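Local coordinates for protein N-acetylglucosamine-6-phosphate deacetylase (Mycobacterium smegmatis, PDB 6FV4) that probably removes the acetyl group from N-acetylglucosamine-6-phosphate, as a metal-dependent hydrolase of the NagA family in mycobacterial carbohydrate metabolism, at residues H204-Y209 with A229-D234; D210-A215 with V242-D247; M254-V259 with L278-A283; R156-G161 with P181-A186; A215-A220 with D247-V252. The protein carries 1 engineered substitution. All coordinates share one frame; numbering follows the deposited sequence.

Interaction 1 (H204-Y209 with A229-D234); sequences HTEATY and AMRPID. With CD (cadmium ion), chain J.
Ala229 sets its methyl group squarely over the imidazole of His204: CB of Ala229 stands 3.6 Å from the ring centroid, 11° off the ring normal, a CH-pi contact. With CG beside the backbone N (chi1 -79°), the ring is held between that methyl and the metal, presenting NE2 to the cadmium ion at 2.3 Å; Glu138, His150 and His225 bind the same metal, along with a water.

Farther along, the backbones of Thr205 and Met230 form a single beta bridge, with Thr205 N donating to Ala229 O. The side chain of Arg231 then runs onward along the 204-209 segment, towards Ala207 and Thr208. A bend at chi3 (-70°) brings its guanidinium to Glu206 O, where NE and, at 2.9 Å, NH2 make weak bonds to that one carbonyl oxygen. Glu206 OE1 lies 4.2 Å from Arg231 NE, well out of the guanidinium plane, so any attraction is probably one of charge alone; the firmer partners of this carboxylate are Thr144 and Arg146. Thr205 OG1 closes an ST turn with Ala207 N and also bonds Glu182.

The two segments are the loops that follow strands 199-202 and 222-223, parallel neighbours in the barrel, and Met230 and Arg231 rest on Pro240 of helix 240-246.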
# COMPACT_ATOMS: atom_id res chain seq x y z
N HIS B 204 14.07 -2.74 -12.97
CA HIS B 204 15.53 -2.83 -12.90
C HIS B 204 16.18 -1.46 -12.80
O HIS B 204 17.03 -1.08 -13.61
CB HIS B 204 16.07 -3.61 -14.10
CG HIS B 204 15.93 -5.08 -13.94
ND1 HIS B 204 16.97 -5.89 -13.53
CD2 HIS B 204 14.86 -5.89 -14.10
CE1 HIS B 204 16.55 -7.13 -13.44
NE2 HIS B 204 15.27 -7.16 -13.78
N THR B 205 15.77 -0.71 -11.78
CA THR B 205 16.02 0.71 -11.76
C THR B 205 16.26 1.20 -10.34
O THR B 205 15.71 0.66 -9.38
CB THR B 205 14.84 1.46 -12.40
OG1 THR B 205 15.03 2.87 -12.25
CG2 THR B 205 13.53 1.05 -11.76
N GLU B 206 17.11 2.22 -10.25
CA GLU B 206 17.35 3.01 -9.05
C GLU B 206 16.66 4.37 -9.13
O GLU B 206 17.07 5.30 -8.43
CB GLU B 206 18.86 3.17 -8.83
CG GLU B 206 19.63 1.85 -8.73
CD GLU B 206 19.21 1.02 -7.53
OE1 GLU B 206 18.84 1.62 -6.48
OE2 GLU B 206 19.23 -0.23 -7.62
N ALA B 207 15.64 4.50 -9.98
CA ALA B 207 14.96 5.77 -10.17
C ALA B 207 14.27 6.23 -8.89
O ALA B 207 13.82 5.42 -8.08
CB ALA B 207 13.91 5.67 -11.27
N THR B 208 14.17 7.54 -8.73
CA THR B 208 13.42 8.08 -7.62
C THR B 208 11.92 8.04 -7.94
O THR B 208 11.50 7.72 -9.06
CB THR B 208 13.88 9.50 -7.31
OG1 THR B 208 13.51 10.37 -8.38
CG2 THR B 208 15.40 9.55 -7.12
N TYR B 209 11.13 8.36 -6.92
CA TYR B 209 9.69 8.51 -7.10
C TYR B 209 9.37 9.49 -8.23
O TYR B 209 8.53 9.21 -9.09
CB TYR B 209 9.04 8.98 -5.79
CG TYR B 209 7.61 9.46 -5.96
CD1 TYR B 209 6.54 8.57 -5.96
CD2 TYR B 209 7.32 10.81 -6.15
CE1 TYR B 209 5.23 9.01 -6.13
CE2 TYR B 209 6.01 11.26 -6.32
CZ TYR B 209 4.98 10.35 -6.32
OH TYR B 209 3.69 10.79 -6.49
N ALA B 229 14.52 -6.16 -7.89
CA ALA B 229 15.45 -5.39 -8.74
C ALA B 229 15.05 -3.92 -8.81
O ALA B 229 15.10 -3.29 -9.86
CB ALA B 229 15.56 -5.99 -10.14
N MET B 230 14.67 -3.37 -7.67
CA MET B 230 14.06 -2.05 -7.63
C MET B 230 14.43 -1.40 -6.31
O MET B 230 14.55 -2.08 -5.30
CB MET B 230 12.54 -2.21 -7.80
CG MET B 230 11.71 -0.97 -7.65
SD MET B 230 9.99 -1.44 -7.98
CE MET B 230 10.08 -1.80 -9.74
N ARG B 231 14.63 -0.09 -6.34
CA ARG B 231 14.89 0.65 -5.11
C ARG B 231 13.74 0.47 -4.13
O ARG B 231 12.57 0.47 -4.53
CB ARG B 231 15.08 2.13 -5.45
CG ARG B 231 15.23 3.05 -4.26
CD ARG B 231 15.20 4.50 -4.70
NE ARG B 231 16.39 4.86 -5.44
CZ ARG B 231 17.18 5.89 -5.13
NH1 ARG B 231 16.90 6.65 -4.08
NH2 ARG B 231 18.25 6.15 -5.87
N PRO B 232 14.01 0.27 -2.84
CA PRO B 232 12.93 0.06 -1.87
C PRO B 232 12.17 1.34 -1.54
O PRO B 232 12.57 2.45 -1.90
CB PRO B 232 13.66 -0.47 -0.64
CG PRO B 232 15.02 0.14 -0.74
CD PRO B 232 15.34 0.11 -2.21
N ILE B 233 11.06 1.15 -0.82
CA ILE B 233 10.29 2.26 -0.28
C ILE B 233 10.99 2.83 0.94
O ILE B 233 11.29 2.09 1.90
CB ILE B 233 8.86 1.82 0.08
CG1 ILE B 233 8.12 1.27 -1.15
CG2 ILE B 233 8.06 2.99 0.69
CD1 ILE B 233 6.83 0.52 -0.78
N ASP B 234 11.24 4.14 0.92
CA ASP B 234 11.73 4.88 2.07
C ASP B 234 10.79 6.04 2.36
O ASP B 234 10.19 6.61 1.44
CB ASP B 234 13.16 5.38 1.80
CG ASP B 234 13.63 6.38 2.83
OD1 ASP B 234 14.06 5.94 3.92
OD2 ASP B 234 13.60 7.60 2.54
CD CD J . 14.34 -9.30 -13.72
O HOH W 1 15.43 -10.10 -11.51

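Interaction 2 (D210-A215 with V242-D247)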
# COMPACT_ATOMS: atom_id res chain seq x y z
N ASP B 210 10.04 10.64 -8.23
CA ASP B 210 9.76 11.67 -9.23
C ASP B 210 10.12 11.19 -10.64
O ASP B 210 9.37 11.42 -11.60
CB ASP B 210 10.54 12.95 -8.93
CG ASP B 210 10.09 13.65 -7.66
OD1 ASP B 210 8.90 13.54 -7.29
OD2 ASP B 210 10.94 14.32 -7.03
N GLN B 211 11.30 10.57 -10.78
CA GLN B 211 11.73 10.04 -12.07
C GLN B 211 10.80 8.96 -12.59
O GLN B 211 10.62 8.83 -13.81
CB GLN B 211 13.15 9.49 -11.96
CG GLN B 211 14.18 10.56 -11.74
CD GLN B 211 15.54 9.99 -11.42
OE1 GLN B 211 15.67 9.00 -10.70
NE2 GLN B 211 16.58 10.63 -11.95
N THR B 212 10.22 8.16 -11.69
CA THR B 212 9.29 7.11 -12.09
C THR B 212 7.95 7.71 -12.51
O THR B 212 7.37 7.31 -13.53
CB THR B 212 9.10 6.13 -10.94
OG1 THR B 212 10.38 5.59 -10.58
CG2 THR B 212 8.15 5.00 -11.30
N ARG B 213 7.46 8.68 -11.74
CA ARG B 213 6.23 9.36 -12.12
C ARG B 213 6.38 10.05 -13.47
O ARG B 213 5.41 10.14 -14.23
CB ARG B 213 5.83 10.35 -11.00
CG ARG B 213 4.47 10.99 -11.21
CD ARG B 213 4.30 12.23 -10.36
NE ARG B 213 3.14 12.11 -9.49
CZ ARG B 213 1.92 12.51 -9.82
NH1 ARG B 213 1.71 13.05 -11.01
NH2 ARG B 213 0.90 12.37 -8.97
N ALA B 214 7.59 10.52 -13.81
CA ALA B 214 7.82 11.09 -15.13
C ALA B 214 7.74 10.03 -16.21
O ALA B 214 7.16 10.26 -17.27
CB ALA B 214 9.18 11.80 -15.18
N ALA B 215 8.31 8.85 -15.95
CA ALA B 215 8.18 7.71 -16.85
C ALA B 215 6.72 7.33 -17.08
O ALA B 215 6.33 7.01 -18.20
CB ALA B 215 8.99 6.53 -16.31
N VAL B 242 6.08 3.10 -5.30
CA VAL B 242 4.95 3.90 -4.85
C VAL B 242 4.37 4.71 -6.01
O VAL B 242 3.14 4.79 -6.16
CB VAL B 242 5.36 4.80 -3.66
CG1 VAL B 242 4.29 5.85 -3.36
CG2 VAL B 242 5.59 3.91 -2.43
N ALA B 243 5.24 5.29 -6.86
CA ALA B 243 4.77 5.91 -8.10
C ALA B 243 3.97 4.91 -8.94
O ALA B 243 2.92 5.26 -9.49
CB ALA B 243 5.94 6.47 -8.91
N LEU B 244 4.44 3.67 -9.00
CA LEU B 244 3.76 2.66 -9.81
C LEU B 244 2.42 2.23 -9.21
O LEU B 244 1.45 2.01 -9.95
CB LEU B 244 4.68 1.45 -10.02
CG LEU B 244 5.87 1.69 -10.97
CD1 LEU B 244 6.94 0.63 -10.75
CD2 LEU B 244 5.41 1.68 -12.43
N THR B 245 2.34 2.09 -7.88
CA THR B 245 1.05 1.71 -7.29
C THR B 245 0.07 2.87 -7.26
O THR B 245 -1.14 2.64 -7.28
CB THR B 245 1.23 1.16 -5.87
OG1 THR B 245 2.01 2.06 -5.08
CG2 THR B 245 1.92 -0.20 -5.90
N GLU B 246 0.58 4.10 -7.25
CA GLU B 246 -0.26 5.28 -7.10
C GLU B 246 -1.09 5.54 -8.36
O GLU B 246 -2.25 5.96 -8.25
CB GLU B 246 0.63 6.46 -6.76
CG GLU B 246 0.18 7.83 -7.19
CD GLU B 246 1.20 8.89 -6.80
OE1 GLU B 246 2.09 9.22 -7.61
OE2 GLU B 246 1.14 9.37 -5.65
N ASP B 247 -0.54 5.30 -9.55
CA ASP B 247 -1.15 5.74 -10.80
C ASP B 247 -2.05 4.67 -11.41
O ASP B 247 -1.61 3.55 -11.68
CB ASP B 247 -0.06 6.14 -11.79
CG ASP B 247 -0.62 6.91 -12.97
OD1 ASP B 247 -1.44 6.33 -13.72
OD2 ASP B 247 -0.26 8.10 -13.11
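Helices 209-217 and 240-246 run side by side here, the axes of their facing segments 8.9 Å apart at closest approach and crossing at -40°, with N-to-C directions on the same general heading. The backbones come nearest where the CA atoms of Arg213 and Ala243 stand 5.5 Å apart, a spacing that the small alanine permits.

The methyl of Ala243 sits at the centre of the apolar contact. Thr212 CG2 touches Ala243 CB at 3.6 Å and reaches on to Leu244 CG. This methyl of Thr212 is trans to the backbone N and faces the other helix, while OG1, beside the N (chi1 -58°), bonds Thr208 O in the preceding turn. Arg213 and Glu246 pass each other at about a right angle on the more exposed flank. They form a long salt bridge, NE and NH2 of Arg213 lying equally far, 3.6 Å, from Glu246 OE1, with guanidinium and carboxylate planes 66° apart.

The two charges have other partners as well: Tyr209 OH hydrogen-bonds Glu246 OE1 and takes a weak bond from Arg213 NE, while Glu246 OE2 forms a salt bridge with Arg267 of the second subunit. No hydrogen bond passes directly between the two segments, so the helices meet through methyl groups inside and a loose ion pair outside, and Glu246 ties the edge of this helix pair to the dimer interface.

Interaction 3 (M254-V259 with L278-A283); sequences MIVDGV and LSLITA. Engineered in segment 278-283: Ala283 (natural residue Asp).
Two isoleucines meet through chains turned differently. In Ile281, CG1 sits between the backbone N and the carbonyl carbon (chi1 63°), while in Ile255 it lies beside the N (chi1 -56°). These rotations bring Ile281 CD1 to 3.7 Å from Ile255 CG1, and the tip of Ile255 carries on to Ala283, where CD1 meets CB at 3.6 Å. Ala283 is an engineered residue in place of the natural aspartate.

Away from the isoleucines, Met254 bends at chi3 so that CE rests on Leu278 CD1. Farther along, Val256 CG2 presses against Leu280 CD2 at 3.4 Å, tighter than ordinary van der Waals contact. Tyr266 of helix 263-273 packs on both Met254 and Val256.

The backbones are parallel neighbours in a beta-alpha-beta unit of the amidohydrolase barrel, with helix 263-273 as the connection. Met254 N donates to Ser279 O at 2.9 Å, and Ile281 N returns a weak bond to Met254 O. Beyond this the strands part and a water fills in: it donates to Met254 O and to Ile281 O, and accepts from Val256 N at 2.8 Å.

The strand ends therefore stay linked through a water where direct bonding stops. Ala283 is the part of the contact closest to the metals, its side chain about 4 Å from the zinc ion, at the position predicted to be the proton donor/acceptor. In the deposited chain the contact of this methyl with Ile255 is apolar.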
# COMPACT_ATOMS: atom_id res chain seq x y z
N MET B 254 3.76 -8.94 -10.14
CA MET B 254 4.34 -9.43 -8.91
C MET B 254 4.63 -10.91 -9.08
O MET B 254 3.79 -11.66 -9.59
CB MET B 254 3.41 -9.16 -7.70
CG MET B 254 4.02 -9.53 -6.38
SD MET B 254 3.20 -8.78 -4.95
CE MET B 254 3.31 -7.03 -5.33
N ILE B 255 5.81 -11.34 -8.65
CA ILE B 255 6.15 -12.76 -8.59
C ILE B 255 5.69 -13.26 -7.22
O ILE B 255 6.34 -13.01 -6.20
CB ILE B 255 7.64 -13.02 -8.79
CG1 ILE B 255 8.13 -12.42 -10.11
CG2 ILE B 255 7.91 -14.51 -8.75
CD1 ILE B 255 9.66 -12.27 -10.17
N VAL B 256 4.59 -14.00 -7.20
CA VAL B 256 4.07 -14.57 -5.96
C VAL B 256 4.37 -16.06 -5.93
O VAL B 256 3.47 -16.90 -6.07
CB VAL B 256 2.57 -14.28 -5.82
CG1 VAL B 256 2.09 -14.59 -4.41
CG2 VAL B 256 2.31 -12.82 -6.14
N ASP B 257 5.66 -16.40 -5.80
CA ASP B 257 6.07 -17.77 -5.57
C ASP B 257 6.40 -18.04 -4.10
O ASP B 257 6.81 -19.16 -3.77
CB ASP B 257 7.28 -18.13 -6.46
CG ASP B 257 8.49 -17.24 -6.18
OD1 ASP B 257 8.37 -16.32 -5.35
OD2 ASP B 257 9.57 -17.48 -6.79
N GLY B 258 6.21 -17.06 -3.22
CA GLY B 258 6.56 -17.20 -1.82
C GLY B 258 7.99 -16.80 -1.49
O GLY B 258 8.31 -16.67 -0.30
N VAL B 259 8.83 -16.57 -2.50
CA VAL B 259 10.25 -16.32 -2.31
C VAL B 259 10.62 -14.89 -2.68
O VAL B 259 11.46 -14.27 -2.03
CB VAL B 259 11.08 -17.33 -3.12
CG1 VAL B 259 12.56 -16.96 -3.12
CG2 VAL B 259 10.89 -18.74 -2.58
N LEU B 278 -3.08 -5.57 -10.73
CA LEU B 278 -1.95 -6.45 -10.46
C LEU B 278 -1.98 -7.65 -11.39
O LEU B 278 -3.04 -8.26 -11.59
CB LEU B 278 -1.92 -6.93 -8.99
CG LEU B 278 -0.61 -7.67 -8.62
CD1 LEU B 278 -0.27 -7.41 -7.15
CD2 LEU B 278 -0.71 -9.16 -8.85
N SER B 279 -0.82 -7.98 -11.96
CA SER B 279 -0.62 -9.16 -12.78
C SER B 279 0.27 -10.16 -12.06
O SER B 279 1.35 -9.79 -11.59
CB SER B 279 0.05 -8.80 -14.12
OG SER B 279 -0.76 -7.95 -14.89
N LEU B 280 -0.15 -11.41 -12.01
CA LEU B 280 0.70 -12.49 -11.53
C LEU B 280 1.57 -12.95 -12.69
O LEU B 280 1.06 -13.11 -13.80
CB LEU B 280 -0.13 -13.64 -10.99
CG LEU B 280 -0.98 -13.26 -9.76
CD1 LEU B 280 -2.03 -14.31 -9.50
CD2 LEU B 280 -0.10 -13.11 -8.58
N ILE B 281 2.88 -13.08 -12.45
CA ILE B 281 3.84 -13.56 -13.43
C ILE B 281 4.69 -14.61 -12.74
O ILE B 281 4.71 -14.73 -11.51
CB ILE B 281 4.74 -12.44 -14.01
CG1 ILE B 281 5.58 -11.83 -12.88
CG2 ILE B 281 3.92 -11.37 -14.75
CD1 ILE B 281 6.86 -11.16 -13.33
N THR B 282 5.40 -15.39 -13.54
CA THR B 282 6.34 -16.36 -12.98
C THR B 282 7.77 -15.88 -12.98
O THR B 282 8.54 -16.23 -12.07
CB THR B 282 6.27 -17.69 -13.75
OG1 THR B 282 6.68 -17.50 -15.13
CG2 THR B 282 4.86 -18.28 -13.69
N ALA B 283 8.16 -15.10 -14.00
CA ALA B 283 9.56 -14.88 -14.33
C ALA B 283 10.32 -16.20 -14.39
O ALA B 283 11.49 -16.27 -14.03
CB ALA B 283 10.22 -13.90 -13.34
O HOH W 2 3.13 -14.51 -9.50

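Interaction 4 (R156-G161 with P181-A186)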
# COMPACT_ATOMS: atom_id res chain seq x y z
N ARG B 156 22.86 -0.38 -21.00
CA ARG B 156 23.29 0.80 -21.73
C ARG B 156 22.12 1.75 -21.90
O ARG B 156 20.95 1.37 -21.75
CB ARG B 156 23.89 0.44 -23.10
CG ARG B 156 22.98 -0.43 -23.98
CD ARG B 156 23.74 -0.95 -25.22
NE ARG B 156 22.93 -1.83 -26.06
CZ ARG B 156 22.82 -3.15 -25.90
NH1 ARG B 156 23.46 -3.78 -24.93
NH2 ARG B 156 22.07 -3.85 -26.74
N ASP B 157 22.45 3.01 -22.21
CA ASP B 157 21.43 4.03 -22.44
C ASP B 157 20.54 3.63 -23.61
O ASP B 157 21.00 2.97 -24.55
CB ASP B 157 22.09 5.38 -22.74
CG ASP B 157 22.65 6.09 -21.50
OD1 ASP B 157 22.52 5.58 -20.35
OD2 ASP B 157 23.22 7.19 -21.69
N PRO B 158 19.25 4.02 -23.59
CA PRO B 158 18.35 3.69 -24.71
C PRO B 158 18.54 4.58 -25.93
O PRO B 158 18.01 5.70 -25.98
CB PRO B 158 16.95 3.85 -24.11
CG PRO B 158 17.14 4.87 -23.05
CD PRO B 158 18.50 4.61 -22.46
N ASP B 159 19.28 4.08 -26.92
CA ASP B 159 19.53 4.81 -28.17
C ASP B 159 18.36 4.61 -29.13
O ASP B 159 17.99 3.47 -29.40
CB ASP B 159 20.82 4.30 -28.80
CG ASP B 159 20.94 4.66 -30.27
OD1 ASP B 159 20.73 5.84 -30.62
OD2 ASP B 159 21.25 3.76 -31.08
N PRO B 160 17.73 5.68 -29.63
CA PRO B 160 16.54 5.48 -30.47
C PRO B 160 16.83 4.72 -31.76
O PRO B 160 15.95 4.01 -32.25
CB PRO B 160 16.04 6.91 -30.72
CG PRO B 160 17.13 7.81 -30.30
CD PRO B 160 17.94 7.09 -29.28
N GLY B 161 18.04 4.84 -32.31
CA GLY B 161 18.40 4.03 -33.47
C GLY B 161 18.34 2.53 -33.18
O GLY B 161 17.71 1.77 -33.92
N PRO B 181 14.01 4.26 -15.63
CA PRO B 181 13.66 5.66 -15.97
C PRO B 181 14.77 6.69 -15.76
O PRO B 181 14.57 7.84 -16.18
CB PRO B 181 12.47 5.96 -15.05
CG PRO B 181 11.91 4.64 -14.69
CD PRO B 181 13.07 3.70 -14.64
N GLU B 182 15.90 6.34 -15.14
CA GLU B 182 16.90 7.34 -14.81
C GLU B 182 18.04 7.43 -15.83
O GLU B 182 18.85 8.36 -15.75
CB GLU B 182 17.49 7.09 -13.41
CG GLU B 182 18.43 5.90 -13.29
CD GLU B 182 17.71 4.59 -13.06
OE1 GLU B 182 16.58 4.43 -13.58
OE2 GLU B 182 18.26 3.71 -12.37
N ARG B 183 18.11 6.52 -16.80
CA ARG B 183 19.14 6.59 -17.83
C ARG B 183 18.88 7.75 -18.78
O ARG B 183 17.73 8.09 -19.08
CB ARG B 183 19.23 5.28 -18.61
CG ARG B 183 19.61 4.08 -17.77
CD ARG B 183 20.18 2.99 -18.63
NE ARG B 183 21.56 3.30 -19.03
CZ ARG B 183 22.62 2.72 -18.51
NH1 ARG B 183 22.48 1.79 -17.57
NH2 ARG B 183 23.84 3.07 -18.91
N ASP B 184 19.96 8.38 -19.24
CA ASP B 184 19.85 9.37 -20.30
C ASP B 184 19.05 8.80 -21.46
O ASP B 184 19.33 7.69 -21.93
CB ASP B 184 21.24 9.80 -20.78
CG ASP B 184 21.99 10.61 -19.74
OD1 ASP B 184 21.36 11.46 -19.08
OD2 ASP B 184 23.22 10.39 -19.59
N GLY B 185 18.02 9.54 -21.89
CA GLY B 185 17.17 9.15 -23.00
C GLY B 185 16.00 8.25 -22.66
O GLY B 185 15.26 7.86 -23.58
N ALA B 186 15.78 7.93 -21.37
CA ALA B 186 14.74 6.99 -20.99
C ALA B 186 13.35 7.52 -21.32
O ALA B 186 12.50 6.79 -21.83
CB ALA B 186 14.84 6.67 -19.49
O HOH W 3 22.21 7.23 -18.39
O HOH W 4 16.20 7.52 -26.14
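Asp157 and Arg183 form the firm part of this contact. Arg183 NE donates to Asp157 OD1 at 2.8 Å and 150°, using the anti lone pair of that oxygen, which lies close to the guanidinium plane. NH2 adds a weak bond to the same atom, so the salt bridge converges on one oxygen, with the two planar groups 67° apart. A bend at chi3 (76°) swings the guanidinium round so that one face also lies against the backbone of Arg156, whose carbonyl carbon is 3.3 Å from Arg183 NE. NH1 bonds Leu142 O, which should limit the group's rotation.

Pro158 is packed closely too. Its ring is directed at the 181-186 loop, with CD 3.2 Å from Asp184 O and CG against Gly185 O. The loop makes a type II turn from Arg183 to Ala186, with Gly185 at positive phi and at the N-cap of helix 186-195.

The outer side is looser and wetter. One water donates to Asp157 OD1 and accepts from Asp184 N; another donates to both Pro158 O and Gly185 O, at 2.6 and 2.7 Å. Here the side chains of Asp157 and Asp184 lie side by side, pointing the same way, their carboxylates turned nearly perpendicular, with the OD2 atoms 3.8 Å apart.

Such a pairing of like charges should be unfavourable, and Arg183, gripping Asp157 OD1 together with a water, probably offsets part of it. The loop leading into helix 160-170 is thus tied to the turn that starts helix 186-195 by an ion pair, a proline and bridging waters.

Interaction 5 (A215-A220 with D247-V252)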
# COMPACT_ATOMS: atom_id res chain seq x y z
N ALA B 215 8.31 8.85 -15.95
CA ALA B 215 8.18 7.71 -16.85
C ALA B 215 6.72 7.33 -17.08
O ALA B 215 6.33 7.01 -18.20
CB ALA B 215 8.99 6.53 -16.31
N ILE B 216 5.90 7.38 -16.03
CA ILE B 216 4.48 7.07 -16.16
C ILE B 216 3.77 8.12 -17.01
O ILE B 216 2.92 7.79 -17.85
CB ILE B 216 3.84 6.92 -14.76
CG1 ILE B 216 4.48 5.75 -14.02
CG2 ILE B 216 2.33 6.76 -14.88
CD1 ILE B 216 4.11 5.69 -12.50
N ASP B 217 4.08 9.40 -16.79
CA ASP B 217 3.50 10.46 -17.61
C ASP B 217 3.93 10.35 -19.07
O ASP B 217 3.17 10.72 -19.97
CB ASP B 217 3.90 11.82 -17.03
CG ASP B 217 3.28 12.09 -15.64
OD1 ASP B 217 2.49 11.25 -15.15
OD2 ASP B 217 3.60 13.13 -15.02
N ALA B 218 5.14 9.84 -19.33
CA ALA B 218 5.60 9.62 -20.69
C ALA B 218 4.96 8.40 -21.34
O ALA B 218 5.16 8.17 -22.54
CB ALA B 218 7.12 9.49 -20.71
N GLY B 219 4.21 7.60 -20.59
CA GLY B 219 3.46 6.50 -21.17
C GLY B 219 3.77 5.12 -20.62
O GLY B 219 3.20 4.14 -21.12
N ALA B 220 4.63 4.97 -19.62
CA ALA B 220 4.84 3.65 -19.04
C ALA B 220 3.57 3.20 -18.33
O ALA B 220 2.92 4.00 -17.65
CB ALA B 220 6.03 3.68 -18.08
N ASP B 247 -0.54 5.30 -9.55
CA ASP B 247 -1.15 5.74 -10.80
C ASP B 247 -2.05 4.67 -11.41
O ASP B 247 -1.61 3.55 -11.68
CB ASP B 247 -0.06 6.14 -11.79
CG ASP B 247 -0.62 6.91 -12.97
OD1 ASP B 247 -1.44 6.33 -13.72
OD2 ASP B 247 -0.26 8.10 -13.11
N SER B 248 -3.32 5.03 -11.68
CA SER B 248 -4.30 4.05 -12.13
C SER B 248 -3.99 3.49 -13.52
O SER B 248 -4.54 2.45 -13.90
CB SER B 248 -5.70 4.67 -12.14
OG SER B 248 -5.76 5.77 -13.05
N ARG B 249 -3.13 4.16 -14.29
CA ARG B 249 -2.76 3.67 -15.61
C ARG B 249 -1.84 2.46 -15.57
O ARG B 249 -1.62 1.82 -16.61
CB ARG B 249 -2.07 4.78 -16.41
CG ARG B 249 -3.00 5.91 -16.85
CD ARG B 249 -2.19 7.04 -17.46
NE ARG B 249 -1.44 7.76 -16.43
CZ ARG B 249 -0.73 8.86 -16.65
NH1 ARG B 249 -0.66 9.39 -17.87
NH2 ARG B 249 -0.08 9.43 -15.64
N VAL B 250 -1.25 2.16 -14.42
CA VAL B 250 -0.17 1.17 -14.32
C VAL B 250 -0.72 -0.14 -13.79
O VAL B 250 -1.45 -0.16 -12.78
CB VAL B 250 0.97 1.68 -13.42
CG1 VAL B 250 2.02 0.58 -13.22
CG2 VAL B 250 1.60 2.94 -14.02
N THR B 251 -0.37 -1.24 -14.45
CA THR B 251 -0.60 -2.57 -13.93
C THR B 251 0.72 -3.15 -13.43
O THR B 251 1.67 -3.29 -14.22
CB THR B 251 -1.21 -3.49 -14.98
OG1 THR B 251 -2.44 -2.92 -15.45
CG2 THR B 251 -1.51 -4.86 -14.37
N VAL B 252 0.79 -3.50 -12.13
CA VAL B 252 2.04 -3.96 -11.54
C VAL B 252 2.14 -5.48 -11.64
O VAL B 252 1.16 -6.22 -11.44
CB VAL B 252 2.18 -3.47 -10.09
CG1 VAL B 252 2.35 -1.94 -10.09
CG2 VAL B 252 0.99 -3.92 -9.21
O HOH W 5 0.61 11.92 -18.57
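Arg249 and Asp217 make the ionic link across this contact: NH2 of the arginine donates to Asp217 OD1 at 3.2 Å, meeting it on the anti side. The side chains cross at about a right angle. The same guanidinium holds Asp247 side-on, with NE to OD1 and NH2 to OD2; the latter bond is 2.9 Å long and nearly straight at 174°, and both oxygens lie in the guanidinium plane. Thus NH2 serves both aspartates in a three-residue salt-bridge network. A bend at chi3 (-72°) brings the guanidinium alongside the Asp247 carboxylate.

Hydrogen bonds to the backbone set the two turns. Asp247 OD1 also accepts from Arg249 N at 2.8 Å, closing an Asx turn within a type I turn that runs from Asp247 to Val250. In the other segment, helix 209-217 ends in a Schellman motif, with Gly219 at positive phi and Ala220 N bonded back to Ala215 O. Both segments thus pass from a helix of the barrel's outer layer towards the next strand: residues 215-220 lead to strand 222-223, while residues 247-252 lead from helix 240-246 into strand 251-255. These two strands are parallel neighbours.

The packing centres on Ile216, which points at the other segment. Its CG2 lies against the carboxylate of Asp247, 3.4 Å from OD2, and makes an apolar contact with Val250 CG2 at 4.0 Å; Ala243 of helix 240-246 packs on the same isoleucine.

Water completes the outer edge, accepting from Arg249 NH1 at 2.9 Å and donating to Asp217 O.

Interactions 2 and 5 share Ala215 and Asp247, their centres 7 Å apart, and follow helices 209-217 and 240-246 from their middles to the turns beyond. Interaction 1 joins the loops leading into those helices, and Tyr209 OH reaches Glu246 OE1 of interaction 2 at 2.5 Å. Glu182 connects interaction 4 to interaction 1, its OE1 2.6 Å from Thr205 OG1. Strand 251-255 carries interaction 5 into interaction 3, where Ser279 N lies 2.7 Å from Val252 O. Interactions 1 and 3, with centres 18 Å apart, both border the metal centre: His204 binds cadmium, and the engineered Ala283 is about 6 Å from it, side chain to metal.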